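PDB 4B46: tubulin-like protein CetZ1 from Haloferax volcanii, which controls archaeal cell shape as a GTP-binding cytoskeletal protein and is needed to form the rod-shaped cells that swim efficiently. Local coordinates for residues L107-S113 / N149-F154; T284-E288 / V349-I355; I58-R62 / L74-A79; N38-A42 / V63-V68. One frame throughout, in Å; residues are numbered along the deposited sequence.

Interaction 1: L107-S113 / N149-F154; sequences LGGGTGS and NAARSF. With GDP (guanosine-5'-diphosphate), chain B.
Asn149 and Ser153, one helical turn apart on helix 144-160, carry the two hydrogen bonds to 107-113. Asn149 ND2 gives a hydrogen to Gly108 O at 3.2 Å. The acceptor lies close to the amide plane of Asn149, but the donor sits well above the carbonyl plane of Gly108. The same ND2 also bonds to Ala70 O. Ser153 OG donates to Ser113 O at 2.8 Å, in the carbonyl plane and on a lone pair. With OG anti to the backbone N (chi1 -178°), the hydroxyl faces Ser113 O. Ser113 OG bonds back to Leu107 O and has Asn72 as a further partner. Were Asn149 an alanine, Gly108 O and Ala70 O would probably lose their shared donor, and the glycine loop a tie to the helix.

Apolar contacts run beside these bonds. Leu107 CB lies 4.0 Å from Ala150 CB, and Leu107 CD1 reaches Phe154 CB.

The other side of the loop holds the nucleotide. Gly110 N and Thr111 N both donate to GDP O1B, and Gly112 N donates to GDP O3B at 2.7 Å. A side chain at Gly109 would clash with GDP. This is the glycine-rich phosphate-binding loop, GGGTGS, of the tubulin/FtsZ GTPase fold.

Interaction 2: T284-E288 / V349-I355; sequences TLPCE and VTNVPRI
Val352 points its two methyl branches at the 284-288 loop and meets three residues there. Its CG1 stands anti to the backbone N (chi1 -176°), which brings it to 3.5 Å from Pro286 O. Val352 CG2 packs on Cys287 CB at 3.9 Å. Cys287 turns its sulfur to another valine, with SG 4.0 Å from Val349 CG1.

Leu285 spreads its two methyls over the start of helix 353-366. Its side chain crosses those of Val352 and Arg354 at a slant. CD2 lies 4.0 Å from Val352 CG1 and also faces Ile355 CG1. CD1 rests on the aliphatic part of Arg354, 4.0 Å from its CG. The Arg354 chain then bends away, and its guanidinium forms salt bridges with Asp168 and Glu357. Loss of the Leu285 branches to an alanine is likely to open a gap between the loop and Val352, and to strip this cover from the Arg354 methylenes.

Water joins the two backbones. One molecule donates to Pro286 O and accepts from Arg354 N, 2.9 Å from each. Another accepts from Glu288 N and donates to Thr350 O.

The contact lies in the C-terminal domain. The loop runs from helix 265-280 towards strand 294-301. Segment 349-355 leads from strand 339-347 into helix 353-366. Strand 228-237 packs against Leu285, Cys287 and Val349. Strand 163-168 of the GTPase domain touches Leu285 through Val166.

Interaction 3: I58-R62 / L74-A79; sequences IGQSR and LGAEIA
Arg62 reaches from the short helix 60-63 to Ile78, Leu74 and Glu77 of helix 72-81. Its CB lies 4.0 Å from Ile78 CG2, and its CG comes to 3.8 Å from the same methyl. The chain then bends at both chi2 and chi3 (each -72°). This swings the guanidinium over Leu74. Leu74 CD1 sits against one face of the flat group, offset toward its rim and 3.5 Å from CZ. At the tip, Arg62 NH2 makes a salt bridge to Glu77 OE1 at 3.1 Å. The bond is fairly straight (157°), and the oxygen lies at the guanidinium edge. The two planes are turned 31° apart. Arg62 NH1 has a second carboxylate, Glu81, one helical turn further on.

Both segments belong to the GTPase domain, where 58-62 follows edge strand 55-57 of the parallel part of the sheet. Helix 72-81 also packs on Ile58 and Gly59, just after this strand. Ile78 CG2 lies 3.8 Å from Gly59 CA. A CB on Gly59 would clash with Ile78 CD1, and the positive phi of Gly59 also favours glycine. Ile58 crosses Ile78 at about a right angle. Their CD1 atoms are 4.0 Å apart, and Ile58 CD1 also touches Ala79 CA.

Interaction 4: N38-A42 / V63-V68; sequences NSAKA and VKGHGV
Ser39 O and Lys41 N make the two direct hydrogen bonds of this contact, each with the backbone of a glycine. Gly67 N donates to Ser39 O at 3.0 Å, from well above the carbonyl plane. Lys41 N donates to Gly65 O, also at 3.0 Å, in a nearly straight bond (173°). Together they form a single beta bridge between Ala40 and His66.

Side chains pack beside these bonds. Ser39 CB meets Val63 CG2 at 4.0 Å. Ala40 CB packs on Gly67 CA, where a side chain would be tight. Ser39 OG sits between its backbone N and carbonyl carbon (chi1 57°), a setting that brings it to 3.2 Å from Gly67 CA and lets it bond to Thr111 OG1.

Two waters also bridge the segments. One donates to Ser39 O and accepts from Gly65 N. The other donates to Gly65 O and accepts from Ala42 N, so Gly65 O receives hydrogens from Lys41 N and from this water.

Further out, turns set the shape of both backbones. Val63 to His66 form a type I' beta turn, closed by His66 N to Val63 O at 2.9 Å. Positive phi at Gly65 and Gly67 suits glycine. In 38-42, Asn38 OD1 accepts from Ser39 N at 2.7 Å, and its bond from Ala40 N, two residues on, makes an Asx turn.

The contact joins the end of strand 31-38 and the start of helix 41-45 to the loop between helices 60-63 and 72-81. Thr111 of helix 111-126 touches Asn38 and Val68.

Overall arrangement
Interactions 1, 3 and 4 lie within the GTPase domain, and interaction 2 belongs to the C-terminal domain. Interaction 1 contains the loop whose backbone amides bind the GDP phosphate. Interaction 4 backs that loop: Thr111 OG1 and Ser39 OG are 2.7 Å apart, and Val68 CG2 packs 3.5 Å from Gly110 C. Interactions 3 and 4 have centres about 9 Å apart, and their segments alternate along the chain. Ile58 N lies 2.9 Å from Asn38 O, and Ile78 CD1 packs on Ser39 and Val68. Interaction 2 stands about 18 Å from interaction 1, centre to centre. They touch where Phe154 CE2 meets Ile355 CG2 at 3.7 Å, joining the GTPase and C-terminal domains. The Arg354 side chain comes to about 8 Å from GDP at the nearest atoms.

Interaction 1: L107-S113 / N149-F154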
loop_
_atom_site.group_PDB
_atom_site.type_symbol
_atom_site.label_atom_id
_atom_site.label_comp_id
_atom_site.label_asym_id
_atom_site.label_seq_id
_atom_site.Cartn_x
_atom_site.Cartn_y
_atom_site.Cartn_z
ATOM N N LEU A 107 -9.398 3.394 -5.137
ATOM C CA LEU A 107 -10.669 3.605 -4.451
ATOM C C LEU A 107 -11.680 4.380 -5.302
ATOM O O LEU A 107 -12.851 4.467 -4.953
ATOM C CB LEU A 107 -10.453 4.290 -3.097
ATOM C CG LEU A 107 -9.532 3.526 -2.140
ATOM C CD1 LEU A 107 -9.631 4.125 -0.765
ATOM C CD2 LEU A 107 -9.881 2.044 -2.096
ATOM N N GLY A 108 -11.225 4.916 -6.427
ATOM C CA GLY A 108 -12.055 5.808 -7.228
ATOM C C GLY A 108 -12.995 5.135 -8.216
ATOM O O GLY A 108 -13.880 5.802 -8.764
ATOM N N GLY A 109 -12.816 3.830 -8.438
ATOM C CA GLY A 109 -13.575 3.110 -9.456
ATOM C C GLY A 109 -14.754 2.303 -8.930
ATOM O O GLY A 109 -15.447 2.731 -8.021
ATOM N N GLY A 110 -14.995 1.131 -9.513
ATOM C CA GLY A 110 -16.136 0.324 -9.124
ATOM C C GLY A 110 -15.805 -1.042 -8.532
ATOM O O GLY A 110 -16.317 -1.411 -7.480
ATOM N N THR A 111 -14.961 -1.798 -9.220
ATOM C CA THR A 111 -14.672 -3.169 -8.827
ATOM C C THR A 111 -13.843 -3.206 -7.545
ATOM O O THR A 111 -14.249 -3.814 -6.547
ATOM C CB THR A 111 -13.959 -3.916 -9.965
ATOM O OG1 THR A 111 -14.863 -4.050 -11.062
ATOM C CG2 THR A 111 -13.532 -5.308 -9.535
ATOM N N GLY A 112 -12.699 -2.532 -7.571
ATOM C CA GLY A 112 -11.825 -2.476 -6.410
ATOM C C GLY A 112 -12.442 -1.666 -5.286
ATOM O O GLY A 112 -12.424 -2.070 -4.134
ATOM N N SER A 113 -12.996 -0.513 -5.644
ATOM C CA SER A 113 -13.619 0.390 -4.686
ATOM C C SER A 113 -14.674 -0.322 -3.829
ATOM O O SER A 113 -14.688 -0.193 -2.600
ATOM C CB SER A 113 -14.248 1.560 -5.452
ATOM O OG SER A 113 -14.959 2.429 -4.596
ATOM N N ASN A 149 -16.713 8.084 -5.118
ATOM C CA ASN A 149 -16.455 6.658 -4.915
ATOM C C ASN A 149 -15.359 6.433 -3.893
ATOM O O ASN A 149 -15.471 5.551 -3.046
ATOM C CB ASN A 149 -16.069 5.961 -6.215
ATOM C CG ASN A 149 -17.261 5.728 -7.125
ATOM O OD1 ASN A 149 -18.407 5.832 -6.701
ATOM N ND2 ASN A 149 -16.990 5.406 -8.379
ATOM N N ALA A 150 -14.304 7.245 -3.961
ATOM C CA ALA A 150 -13.158 7.054 -3.083
ATOM C C ALA A 150 -13.535 7.360 -1.647
ATOM O O ALA A 150 -13.149 6.638 -0.718
ATOM C CB ALA A 150 -11.994 7.925 -3.525
ATOM N N ALA A 151 -14.292 8.436 -1.478
ATOM C CA ALA A 151 -14.783 8.851 -0.173
ATOM C C ALA A 151 -15.599 7.726 0.479
ATOM O O ALA A 151 -15.356 7.359 1.626
ATOM C CB ALA A 151 -15.632 10.119 -0.313
ATOM N N ARG A 152 -16.563 7.182 -0.260
ATOM C CA ARG A 152 -17.376 6.071 0.246
ATOM C C ARG A 152 -16.582 4.798 0.490
ATOM O O ARG A 152 -16.780 4.122 1.496
ATOM C CB ARG A 152 -18.527 5.773 -0.703
ATOM C CG ARG A 152 -19.544 6.870 -0.735
ATOM C CD ARG A 152 -20.655 6.517 -1.693
ATOM N NE ARG A 152 -21.778 7.431 -1.587
ATOM C CZ ARG A 152 -22.553 7.767 -2.612
ATOM N NH1 ARG A 152 -22.309 7.273 -3.820
ATOM N NH2 ARG A 152 -23.559 8.599 -2.429
ATOM N N SER A 153 -15.682 4.476 -0.430
ATOM C CA SER A 153 -14.846 3.287 -0.300
ATOM C C SER A 153 -13.898 3.411 0.901
ATOM O O SER A 153 -13.729 2.461 1.686
ATOM C CB SER A 153 -14.046 3.068 -1.588
ATOM O OG SER A 153 -13.250 1.892 -1.525
ATOM N N PHE A 154 -13.289 4.583 1.041
ATOM C CA PHE A 154 -12.375 4.831 2.155
ATOM C C PHE A 154 -13.045 4.576 3.509
ATOM O O PHE A 154 -12.472 3.919 4.373
ATOM C CB PHE A 154 -11.794 6.254 2.116
ATOM C CG PHE A 154 -11.033 6.617 3.371
ATOM C CD1 PHE A 154 -9.700 6.278 3.507
ATOM C CD2 PHE A 154 -11.670 7.256 4.428
ATOM C CE1 PHE A 154 -8.998 6.582 4.678
ATOM C CE2 PHE A 154 -10.977 7.563 5.599
ATOM C CZ PHE A 154 -9.644 7.220 5.721
HETATM P PB GDP B . -11.886 -0.697 -11.073
HETATM O O1B GDP B . -13.353 -0.556 -11.366
HETATM O O2B GDP B . -11.237 -1.787 -11.896
HETATM O O3B GDP B . -11.727 -0.950 -9.596
HETATM O O3A GDP B . -11.272 0.725 -11.472
HETATM P PA GDP B . -9.724 0.987 -11.773
HETATM O O1A GDP B . -8.837 0.163 -10.902
HETATM O O2A GDP B . -9.452 0.796 -13.239
HETATM O "O5'" GDP B . -9.623 2.558 -11.416
HETATM C "C5'" GDP B . -9.899 2.948 -10.069
HETATM C "C4'" GDP B . -9.020 4.128 -9.698
HETATM O "O4'" GDP B . -7.666 3.716 -9.622
HETATM C "C3'" GDP B . -9.001 5.190 -10.781
HETATM O "O3'" GDP B . -10.063 6.098 -10.521
HETATM C "C2'" GDP B . -7.632 5.840 -10.648
HETATM O "O2'" GDP B . -7.634 6.801 -9.590
HETATM C "C1'" GDP B . -6.770 4.739 -10.111
HETATM N N9 GDP B . -5.949 3.996 -11.076
HETATM C C8 GDP B . -6.366 3.347 -12.183
HETATM N N7 GDP B . -5.324 2.699 -12.769
HETATM C C5 GDP B . -4.230 2.910 -11.996
HETATM C C6 GDP B . -2.808 2.506 -12.006
HETATM O O6 GDP B . -2.336 1.776 -12.918
HETATM N N1 GDP B . -2.035 2.956 -11.009
HETATM C C2 GDP B . -2.490 3.742 -10.017
HETATM N N2 GDP B . -1.624 4.156 -9.062
HETATM N N3 GDP B . -3.778 4.144 -9.936
HETATM C C4 GDP B . -4.663 3.757 -10.879
#

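Interaction 2: T284-E288 / V349-I355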
loop_
_atom_site.group_PDB
_atom_site.type_symbol
_atom_site.label_atom_id
_atom_site.label_comp_id
_atom_site.label_asym_id
_atom_site.label_seq_id
_atom_site.Cartn_x
_atom_site.Cartn_y
_atom_site.Cartn_z
ATOM N N THR A 284 3.419 9.317 0.651
ATOM C CA THR A 284 2.434 8.586 -0.148
ATOM C C THR A 284 1.064 9.237 0.037
ATOM O O THR A 284 0.347 9.491 -0.938
ATOM C CB THR A 284 2.412 7.069 0.205
ATOM O OG1 THR A 284 2.107 6.883 1.594
ATOM C CG2 THR A 284 3.767 6.430 -0.103
ATOM N N LEU A 285 0.731 9.536 1.294
ATOM C CA LEU A 285 -0.407 10.385 1.638
ATOM C C LEU A 285 0.090 11.639 2.349
ATOM O O LEU A 285 0.561 11.560 3.475
ATOM C CB LEU A 285 -1.402 9.645 2.550
ATOM C CG LEU A 285 -2.539 10.506 3.137
ATOM C CD1 LEU A 285 -3.484 11.066 2.043
ATOM C CD2 LEU A 285 -3.329 9.725 4.183
ATOM N N PRO A 286 -0.007 12.809 1.692
ATOM C CA PRO A 286 0.463 14.036 2.351
ATOM C C PRO A 286 -0.310 14.329 3.634
ATOM O O PRO A 286 -1.526 14.102 3.701
ATOM C CB PRO A 286 0.206 15.129 1.301
ATOM C CG PRO A 286 0.237 14.414 0.012
ATOM C CD PRO A 286 -0.371 13.039 0.287
ATOM N N CYS A 287 0.410 14.795 4.649
ATOM C CA CYS A 287 -0.171 15.152 5.936
ATOM C C CYS A 287 0.902 15.813 6.788
ATOM O O CYS A 287 2.067 15.852 6.407
ATOM C CB CYS A 287 -0.710 13.907 6.654
ATOM S SG CYS A 287 0.532 12.645 7.048
ATOM N N GLU A 288 0.518 16.347 7.936
ATOM C CA GLU A 288 1.512 16.788 8.897
ATOM C C GLU A 288 1.909 15.558 9.695
ATOM O O GLU A 288 1.051 14.781 10.094
ATOM C CB GLU A 288 0.954 17.878 9.799
ATOM C CG GLU A 288 0.900 19.234 9.097
ATOM C CD GLU A 288 0.088 20.260 9.849
ATOM O OE1 GLU A 288 -1.160 20.219 9.753
ATOM O OE2 GLU A 288 0.703 21.119 10.519
ATOM N N VAL A 349 -1.946 8.408 11.484
ATOM C CA VAL A 349 -1.934 9.844 11.223
ATOM C C VAL A 349 -3.347 10.407 11.341
ATOM O O VAL A 349 -4.324 9.715 11.051
ATOM C CB VAL A 349 -1.317 10.185 9.852
ATOM C CG1 VAL A 349 0.177 9.869 9.853
ATOM C CG2 VAL A 349 -2.044 9.447 8.731
ATOM N N THR A 350 -3.446 11.654 11.793
ATOM C CA THR A 350 -4.736 12.287 12.052
ATOM C C THR A 350 -4.765 13.728 11.536
ATOM O O THR A 350 -3.726 14.293 11.180
ATOM C CB THR A 350 -5.054 12.317 13.559
ATOM O OG1 THR A 350 -3.971 12.949 14.255
ATOM C CG2 THR A 350 -5.249 10.908 14.104
ATOM N N ASN A 351 -5.961 14.309 11.508
ATOM C CA ASN A 351 -6.176 15.667 10.998
ATOM C C ASN A 351 -5.602 15.827 9.596
ATOM O O ASN A 351 -5.014 16.855 9.260
ATOM C CB ASN A 351 -5.592 16.721 11.951
ATOM C CG ASN A 351 -6.148 18.115 11.696
ATOM O OD1 ASN A 351 -7.337 18.279 11.415
ATOM N ND2 ASN A 351 -5.285 19.124 11.781
ATOM N N VAL A 352 -5.767 14.785 8.788
ATOM C CA VAL A 352 -5.260 14.769 7.427
ATOM C C VAL A 352 -6.273 15.475 6.521
ATOM O O VAL A 352 -7.410 15.023 6.387
ATOM C CB VAL A 352 -5.011 13.323 6.965
ATOM C CG1 VAL A 352 -4.392 13.307 5.588
ATOM C CG2 VAL A 352 -4.099 12.593 7.982
ATOM N N PRO A 353 -5.876 16.612 5.928
ATOM C CA PRO A 353 -6.792 17.389 5.080
ATOM C C PRO A 353 -7.490 16.529 4.025
ATOM O O PRO A 353 -8.707 16.615 3.871
ATOM C CB PRO A 353 -5.869 18.425 4.422
ATOM C CG PRO A 353 -4.796 18.639 5.449
ATOM C CD PRO A 353 -4.570 17.281 6.089
ATOM N N ARG A 354 -6.728 15.693 3.336
ATOM C CA ARG A 354 -7.287 14.855 2.292
ATOM C C ARG A 354 -8.366 13.911 2.840
ATOM O O ARG A 354 -9.397 13.705 2.206
ATOM C CB ARG A 354 -6.172 14.065 1.616
ATOM C CG ARG A 354 -6.646 13.021 0.640
ATOM C CD ARG A 354 -7.390 13.643 -0.547
ATOM N NE ARG A 354 -7.037 12.956 -1.786
ATOM C CZ ARG A 354 -7.811 12.890 -2.865
ATOM N NH1 ARG A 354 -9.011 13.459 -2.864
ATOM N NH2 ARG A 354 -7.390 12.239 -3.943
ATOM N N ILE A 355 -8.126 13.349 4.023
ATOM C CA ILE A 355 -9.106 12.476 4.659
ATOM C C ILE A 355 -10.328 13.259 5.121
ATOM O O ILE A 355 -11.466 12.818 4.936
ATOM C CB ILE A 355 -8.479 11.680 5.825
ATOM C CG1 ILE A 355 -7.332 10.813 5.304
ATOM C CG2 ILE A 355 -9.535 10.824 6.534
ATOM C CD1 ILE A 355 -7.706 10.022 4.050
HETATM O O HOH W 1 -3.830 15.694 3.123
HETATM O O HOH W 2 -2.269 15.944 8.741
HETATM O O HOH W 3 -0.435 13.067 11.659
HETATM O O HOH W 4 -2.415 18.729 12.105
#

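Interaction 3: I58-R62 / L74-A79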
loop_
_atom_site.group_PDB
_atom_site.type_symbol
_atom_site.label_atom_id
_atom_site.label_comp_id
_atom_site.label_asym_id
_atom_site.label_seq_id
_atom_site.Cartn_x
_atom_site.Cartn_y
_atom_site.Cartn_z
ATOM N N ILE A 58 -14.813 -12.267 -11.379
ATOM C CA ILE A 58 -16.069 -12.317 -10.643
ATOM C C ILE A 58 -17.146 -11.499 -11.349
ATOM O O ILE A 58 -16.870 -10.746 -12.284
ATOM C CB ILE A 58 -15.927 -11.787 -9.197
ATOM C CG1 ILE A 58 -15.496 -10.319 -9.200
ATOM C CG2 ILE A 58 -14.919 -12.631 -8.404
ATOM C CD1 ILE A 58 -15.510 -9.669 -7.817
ATOM N N GLY A 59 -18.381 -11.653 -10.889
ATOM C CA GLY A 59 -19.479 -10.857 -11.404
ATOM C C GLY A 59 -19.942 -11.262 -12.788
ATOM O O GLY A 59 -20.666 -10.506 -13.443
ATOM N N GLN A 60 -19.542 -12.444 -13.243
ATOM C CA GLN A 60 -19.894 -12.865 -14.600
ATOM C C GLN A 60 -21.410 -12.844 -14.833
ATOM O O GLN A 60 -21.881 -12.437 -15.905
ATOM C CB GLN A 60 -19.339 -14.261 -14.902
ATOM C CG GLN A 60 -17.833 -14.391 -14.770
ATOM C CD GLN A 60 -17.408 -15.032 -13.454
ATOM O OE1 GLN A 60 -17.886 -14.662 -12.374
ATOM N NE2 GLN A 60 -16.503 -16.001 -13.541
ATOM N N SER A 61 -22.171 -13.268 -13.827
ATOM C CA SER A 61 -23.626 -13.318 -13.950
ATOM C C SER A 61 -24.263 -11.929 -14.065
ATOM O O SER A 61 -25.412 -11.814 -14.495
ATOM C CB SER A 61 -24.236 -14.056 -12.762
ATOM O OG SER A 61 -24.110 -13.276 -11.581
ATOM N N ARG A 62 -23.526 -10.888 -13.675
ATOM C CA ARG A 62 -24.042 -9.517 -13.676
ATOM C C ARG A 62 -23.470 -8.663 -14.795
ATOM O O ARG A 62 -24.161 -7.795 -15.325
ATOM C CB ARG A 62 -23.723 -8.800 -12.352
ATOM C CG ARG A 62 -24.296 -9.430 -11.098
ATOM C CD ARG A 62 -25.796 -9.244 -10.989
ATOM N NE ARG A 62 -26.228 -7.880 -10.662
ATOM C CZ ARG A 62 -26.241 -7.371 -9.430
ATOM N NH1 ARG A 62 -25.796 -8.086 -8.402
ATOM N NH2 ARG A 62 -26.686 -6.140 -9.222
ATOM N N LEU A 74 -22.379 -1.714 -7.128
ATOM C CA LEU A 74 -22.454 -2.978 -7.853
ATOM C C LEU A 74 -21.177 -3.784 -7.630
ATOM O O LEU A 74 -21.227 -5.010 -7.526
ATOM C CB LEU A 74 -22.704 -2.741 -9.350
ATOM C CG LEU A 74 -22.702 -3.963 -10.279
ATOM C CD1 LEU A 74 -23.785 -4.979 -9.891
ATOM C CD2 LEU A 74 -22.874 -3.527 -11.732
ATOM N N GLY A 75 -20.040 -3.089 -7.542
ATOM C CA GLY A 75 -18.765 -3.728 -7.239
ATOM C C GLY A 75 -18.794 -4.453 -5.906
ATOM O O GLY A 75 -18.269 -5.561 -5.770
ATOM N N ALA A 76 -19.419 -3.829 -4.914
ATOM C CA ALA A 76 -19.562 -4.457 -3.611
ATOM C C ALA A 76 -20.507 -5.668 -3.679
ATOM O O ALA A 76 -20.261 -6.691 -3.050
ATOM C CB ALA A 76 -20.062 -3.445 -2.583
ATOM N N GLU A 77 -21.590 -5.544 -4.434
ATOM C CA GLU A 77 -22.545 -6.643 -4.563
ATOM C C GLU A 77 -21.935 -7.874 -5.233
ATOM O O GLU A 77 -22.157 -9.007 -4.784
ATOM C CB GLU A 77 -23.805 -6.182 -5.314
ATOM C CG GLU A 77 -24.734 -5.327 -4.464
ATOM C CD GLU A 77 -25.831 -4.657 -5.285
ATOM O OE1 GLU A 77 -25.874 -4.869 -6.514
ATOM O OE2 GLU A 77 -26.646 -3.914 -4.700
ATOM N N ILE A 78 -21.156 -7.672 -6.294
ATOM C CA ILE A 78 -20.566 -8.830 -6.974
ATOM C C ILE A 78 -19.484 -9.482 -6.128
ATOM O O ILE A 78 -19.344 -10.706 -6.134
ATOM C CB ILE A 78 -20.023 -8.522 -8.393
ATOM C CG1 ILE A 78 -18.963 -7.425 -8.354
ATOM C CG2 ILE A 78 -21.179 -8.169 -9.357
ATOM C CD1 ILE A 78 -18.171 -7.296 -9.650
ATOM N N ALA A 79 -18.726 -8.673 -5.391
ATOM C CA ALA A 79 -17.733 -9.222 -4.479
ATOM C C ALA A 79 -18.395 -10.084 -3.407
ATOM O O ALA A 79 -17.872 -11.137 -3.026
ATOM C CB ALA A 79 -16.892 -8.091 -3.832
#

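Interaction 4: N38-A42 / V63-V68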
loop_
_atom_site.group_PDB
_atom_site.type_symbol
_atom_site.label_atom_id
_atom_site.label_comp_id
_atom_site.label_asym_id
_atom_site.label_seq_id
_atom_site.Cartn_x
_atom_site.Cartn_y
_atom_site.Cartn_z
ATOM N N ASN A 38 -10.949 -9.336 -10.532
ATOM C CA ASN A 38 -11.540 -8.295 -11.371
ATOM C C ASN A 38 -12.843 -8.783 -11.993
ATOM O O ASN A 38 -13.128 -9.986 -11.986
ATOM C CB ASN A 38 -10.545 -7.829 -12.450
ATOM C CG ASN A 38 -10.774 -6.372 -12.896
ATOM O OD1 ASN A 38 -11.904 -5.874 -12.920
ATOM N ND2 ASN A 38 -9.691 -5.694 -13.262
ATOM N N SER A 39 -13.642 -7.851 -12.505
ATOM C CA SER A 39 -14.889 -8.210 -13.171
ATOM C C SER A 39 -14.750 -7.935 -14.652
ATOM O O SER A 39 -15.668 -8.187 -15.436
ATOM C CB SER A 39 -16.051 -7.396 -12.606
ATOM O OG SER A 39 -15.798 -6.006 -12.726
ATOM N N ALA A 40 -13.595 -7.401 -15.030
ATOM C CA ALA A 40 -13.316 -7.091 -16.424
ATOM C C ALA A 40 -12.278 -8.077 -16.916
ATOM O O ALA A 40 -11.154 -8.108 -16.407
ATOM C CB ALA A 40 -12.817 -5.634 -16.582
ATOM N N LYS A 41 -12.667 -8.891 -17.893
ATOM C CA LYS A 41 -11.837 -9.993 -18.360
ATOM C C LYS A 41 -10.565 -9.510 -19.040
ATOM O O LYS A 41 -9.489 -10.073 -18.832
ATOM C CB LYS A 41 -12.632 -10.896 -19.306
ATOM C CG LYS A 41 -11.872 -12.126 -19.764
ATOM C CD LYS A 41 -12.824 -13.178 -20.324
ATOM C CE LYS A 41 -12.076 -14.397 -20.860
ATOM N NZ LYS A 41 -11.499 -14.152 -22.213
ATOM N N ALA A 42 -10.690 -8.461 -19.846
ATOM C CA ALA A 42 -9.544 -7.918 -20.561
ATOM C C ALA A 42 -8.416 -7.467 -19.617
ATOM O O ALA A 42 -7.244 -7.609 -19.951
ATOM C CB ALA A 42 -9.976 -6.776 -21.461
ATOM N N VAL A 63 -22.191 -8.842 -15.114
ATOM C CA VAL A 63 -21.576 -7.975 -16.116
ATOM C C VAL A 63 -20.851 -8.717 -17.234
ATOM O O VAL A 63 -20.264 -8.087 -18.104
ATOM C CB VAL A 63 -20.624 -6.917 -15.491
ATOM C CG1 VAL A 63 -21.407 -5.959 -14.603
ATOM C CG2 VAL A 63 -19.495 -7.593 -14.713
ATOM N N LYS A 64 -20.883 -10.046 -17.188
ATOM C CA LYS A 64 -20.406 -10.868 -18.298
ATOM C C LYS A 64 -18.991 -10.524 -18.770
ATOM O O LYS A 64 -18.722 -10.471 -19.974
ATOM C CB LYS A 64 -21.395 -10.781 -19.466
ATOM C CG LYS A 64 -22.710 -11.488 -19.197
ATOM C CD LYS A 64 -22.507 -12.991 -19.168
ATOM C CE LYS A 64 -23.757 -13.713 -18.744
ATOM N NZ LYS A 64 -23.592 -15.187 -18.853
ATOM N N GLY A 65 -18.099 -10.268 -17.820
ATOM C CA GLY A 65 -16.716 -9.965 -18.136
ATOM C C GLY A 65 -16.430 -8.540 -18.577
ATOM O O GLY A 65 -15.331 -8.238 -19.044
ATOM N N HIS A 66 -17.405 -7.652 -18.430
ATOM C CA HIS A 66 -17.253 -6.300 -18.948
ATOM C C HIS A 66 -17.019 -5.238 -17.890
ATOM O O HIS A 66 -17.035 -4.042 -18.198
ATOM C CB HIS A 66 -18.466 -5.905 -19.782
ATOM C CG HIS A 66 -18.509 -6.560 -21.121
ATOM N ND1 HIS A 66 -19.413 -7.553 -21.430
ATOM C CD2 HIS A 66 -17.759 -6.373 -22.231
ATOM C CE1 HIS A 66 -19.225 -7.944 -22.679
ATOM N NE2 HIS A 66 -18.226 -7.244 -23.187
ATOM N N GLY A 67 -16.809 -5.658 -16.650
ATOM C CA GLY A 67 -16.580 -4.714 -15.571
ATOM C C GLY A 67 -17.848 -4.024 -15.094
ATOM O O GLY A 67 -18.908 -4.134 -15.725
ATOM N N VAL A 68 -17.738 -3.304 -13.980
ATOM C CA VAL A 68 -18.868 -2.567 -13.428
ATOM C C VAL A 68 -18.695 -1.071 -13.644
ATOM O O VAL A 68 -19.461 -0.267 -13.107
ATOM C CB VAL A 68 -19.068 -2.838 -11.922
ATOM C CG1 VAL A 68 -19.180 -4.347 -11.644
ATOM C CG2 VAL A 68 -17.949 -2.213 -11.103
HETATM O O HOH W 5 -17.357 -10.336 -15.038
HETATM O O HOH W 6 -13.001 -6.885 -20.485
#